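PDB 5NLA: putative transcriptional regulator TRANSCRIPTION REGULATOR protein from Rhizobium meliloti, which activates transcription as an AraC-like regulator that binds c-di-GMP and thereby controls extracellular polysaccharide production, probably through sequence-specific DNA binding. Local coordinates for residues 60-63 with 64-68. Residues are numbered along the deposited sequence; the frame is centred on the assembly and turned at random.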
ATOM      1  N   PHE A  60     -18.571   0.236  12.870  1.00 69.17           N
ATOM      2  CA  PHE A  60     -18.300   0.537  11.480  1.00 65.32           C
ATOM      3  C   PHE A  60     -17.800   1.952  11.345  1.00 67.02           C
ATOM      4  O   PHE A  60     -16.785   2.195  10.700  1.00 67.90           O
ATOM      5  CB  PHE A  60     -19.545   0.382  10.623  1.00 63.80           C
ATOM      6  CG  PHE A  60     -19.334   0.838   9.225  1.00 62.40           C
ATOM      7  CD1 PHE A  60     -18.492   0.134   8.391  1.00 60.06           C
ATOM      8  CD2 PHE A  60     -19.903   2.019   8.764  1.00 64.03           C
ATOM      9  CE1 PHE A  60     -18.261   0.558   7.103  1.00 57.99           C
ATOM     10  CE2 PHE A  60     -19.670   2.450   7.474  1.00 61.02           C
ATOM     11  CZ  PHE A  60     -18.851   1.714   6.651  1.00 58.96           C
ATOM     12  N   ARG A  61     -18.526   2.885  11.951  1.00 72.24           N
ATOM     13  CA  ARG A  61     -18.113   4.286  11.970  1.00 73.21           C
ATOM     14  C   ARG A  61     -16.657   4.437  12.464  1.00 73.16           C
ATOM     15  O   ARG A  61     -15.880   5.154  11.841  1.00 77.86           O
ATOM     16  CB  ARG A  61     -19.100   5.151  12.775  1.00 77.18           C
ATOM     17  CG  ARG A  61     -20.470   5.293  12.104  1.00 80.65           C
ATOM     18  CD  ARG A  61     -21.243   6.529  12.553  1.00 84.99           C
ATOM     19  NE  ARG A  61     -21.517   6.531  13.991  1.00 90.49           N
ATOM     20  CZ  ARG A  61     -22.611   6.039  14.591  1.00 96.56           C
ATOM     21  NH1 ARG A  61     -23.609   5.468  13.907  1.00 98.36           N
ATOM     22  NH2 ARG A  61     -22.716   6.116  15.918  1.00 99.65           N
ATOM     23  N   SER A  62     -16.276   3.739  13.537  1.00 71.24           N
ATOM     24  CA  SER A  62     -14.877   3.741  13.996  1.00 68.31           C
ATOM     25  C   SER A  62     -13.946   3.153  12.943  1.00 67.06           C
ATOM     26  O   SER A  62     -12.955   3.765  12.555  1.00 68.92           O
ATOM     27  CB  SER A  62     -14.714   2.968  15.300  1.00 68.54           C
ATOM     28  OG  SER A  62     -13.340   2.778  15.585  1.00 67.29           O
ATOM     29  N   TRP A  63     -14.272   1.961  12.478  1.00 66.07           N
ATOM     30  CA  TRP A  63     -13.499   1.328  11.421  1.00 63.23           C
ATOM     31  C   TRP A  63     -13.262   2.242  10.209  1.00 63.06           C
ATOM     32  O   TRP A  63     -12.158   2.281   9.652  1.00 62.93           O
ATOM     33  CB  TRP A  63     -14.193   0.045  10.975  1.00 61.50           C
ATOM     34  CG  TRP A  63     -13.495  -0.631   9.878  1.00 57.79           C
ATOM     35  CD1 TRP A  63     -13.826  -0.602   8.564  1.00 58.42           C
ATOM     36  CD2 TRP A  63     -12.321  -1.409   9.981  1.00 55.23           C
ATOM     37  NE1 TRP A  63     -12.934  -1.337   7.837  1.00 56.94           N
ATOM     38  CE2 TRP A  63     -11.996  -1.842   8.692  1.00 55.44           C
ATOM     39  CE3 TRP A  63     -11.512  -1.798  11.050  1.00 59.47           C
ATOM     40  CZ2 TRP A  63     -10.898  -2.635   8.428  1.00 59.05           C
ATOM     41  CZ3 TRP A  63     -10.413  -2.611  10.793  1.00 60.54           C
ATOM     42  CH2 TRP A  63     -10.117  -3.014   9.492  1.00 60.21           C
ATOM     43  N   ARG A  64     -14.297   2.963   9.798  1.00 63.21           N
ATOM     44  CA  ARG A  64     -14.188   3.854   8.647  1.00 62.32           C
ATOM     45  C   ARG A  64     -13.228   5.021   8.901  1.00 62.62           C
ATOM     46  O   ARG A  64     -12.505   5.464   7.988  1.00 60.47           O
ATOM     47  CB  ARG A  64     -15.556   4.393   8.272  1.00 62.50           C
ATOM     48  CG  ARG A  64     -15.541   5.156   6.967  1.00 63.69           C
ATOM     49  CD  ARG A  64     -16.927   5.310   6.415  1.00 64.24           C
ATOM     50  NE  ARG A  64     -17.752   6.074   7.329  1.00 67.01           N
ATOM     51  CZ  ARG A  64     -19.051   6.278   7.159  1.00 70.35           C
ATOM     52  NH1 ARG A  64     -19.673   5.781   6.085  1.00 72.00           N
ATOM     53  NH2 ARG A  64     -19.727   6.986   8.062  1.00 71.04           N
ATOM     54  N   ALA A  65     -13.242   5.513  10.136  1.00 63.86           N
ATOM     55  CA  ALA A  65     -12.338   6.565  10.555  1.00 66.46           C
ATOM     56  C   ALA A  65     -10.899   6.093  10.455  1.00 67.66           C
ATOM     57  O   ALA A  65     -10.072   6.794   9.880  1.00 71.44           O
ATOM     58  CB  ALA A  65     -12.656   7.029  11.971  1.00 67.39           C
ATOM     59  N   HIS A  66     -10.617   4.903  10.985  1.00 70.21           N
ATOM     60  CA  HIS A  66      -9.253   4.352  10.986  1.00 72.49           C
ATOM     61  C   HIS A  66      -8.718   4.092   9.576  1.00 67.18           C
ATOM     62  O   HIS A  66      -7.522   4.193   9.340  1.00 67.18           O
ATOM     63  CB  HIS A  66      -9.167   3.055  11.812  1.00 78.37           C
ATOM     64  CG  HIS A  66      -9.424   3.238  13.278  1.00 87.80           C
ATOM     65  ND1 HIS A  66      -9.086   4.389  13.961  1.00 93.73           N
ATOM     66  CD2 HIS A  66      -9.972   2.405  14.197  1.00 93.65           C
ATOM     67  CE1 HIS A  66      -9.426   4.264  15.232  1.00 96.53           C
ATOM     68  NE2 HIS A  66      -9.961   3.067  15.402  1.00 99.56           N
ATOM     69  N   MET A  67      -9.608   3.763   8.648  1.00 62.94           N
ATOM     70  CA  MET A  67      -9.223   3.391   7.299  1.00 59.89           C
ATOM     71  C   MET A  67      -9.336   4.513   6.280  1.00 59.18           C
ATOM     72  O   MET A  67      -8.889   4.330   5.165  1.00 59.82           O
ATOM     73  CB  MET A  67     -10.064   2.192   6.846  1.00 59.23           C
ATOM     74  CG  MET A  67      -9.883   0.935   7.693  1.00 56.99           C
ATOM     75  SD  MET A  67      -8.248   0.215   7.613  1.00 52.76           S
ATOM     76  CE  MET A  67      -8.186  -0.067   5.859  1.00 53.34           C
ATOM     77  N   ALA A  68      -9.905   5.661   6.667  1.00 63.72           N
ATOM     78  CA  ALA A  68     -10.170   6.825   5.763  1.00 63.34           C
ATOM     79  C   ALA A  68      -9.024   7.320   4.872  1.00 63.98           C
ATOM     80  O   ALA A  68      -9.253   7.591   3.692  1.00 64.33           O
ATOM     81  CB  ALA A  68     -10.736   8.001   6.554  1.00 64.58           C
TER
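Trp63 and Met67 meet one turn apart on the amphipathic alpha-helix 59-67, in a Met-aromatic contact. Met67 CG lies 3.9 Å from the centroid of the Trp63 five-membered ring, 24° off its normal, which identifies a CH-pi contact over the face. The bend at chi2 (-65°) carries Met67 SD on above the six-membered ring, 4.4 Å from its centroid. Both side chains are buried on strands 88-94 and 97-104 of the seven-stranded sheet, touching Leu89 and Gln102, while Phe60 and Arg64 touch strand 72-74 of the five-stranded one. Phe85 is an aromatic partner of both the Trp63 and Phe60 rings.

The backbone evidence is a run of i to i+4 hydrogen bonds. Arg64 N to Phe60 O is 2.8 Å, and His66 N to Ser62 O is the straightest; Met67 N to Trp63 O is the most bent of the four.

Arg61 NH1 forms a salt bridge with Glu81 OE1. The backbone carbonyl oxygen of Ser62 sits over one face of the His66 imidazole, offset toward its rim. Arg64, bent at chi3, sets its guanidinium plane 64° from the Phe60 ring: Phe60 CE2 lies over one guanidinium face, offset toward the rim, while Arg64 NH1 stands at the phenyl edge, near its plane, 3.6 Å from Phe60 CE2.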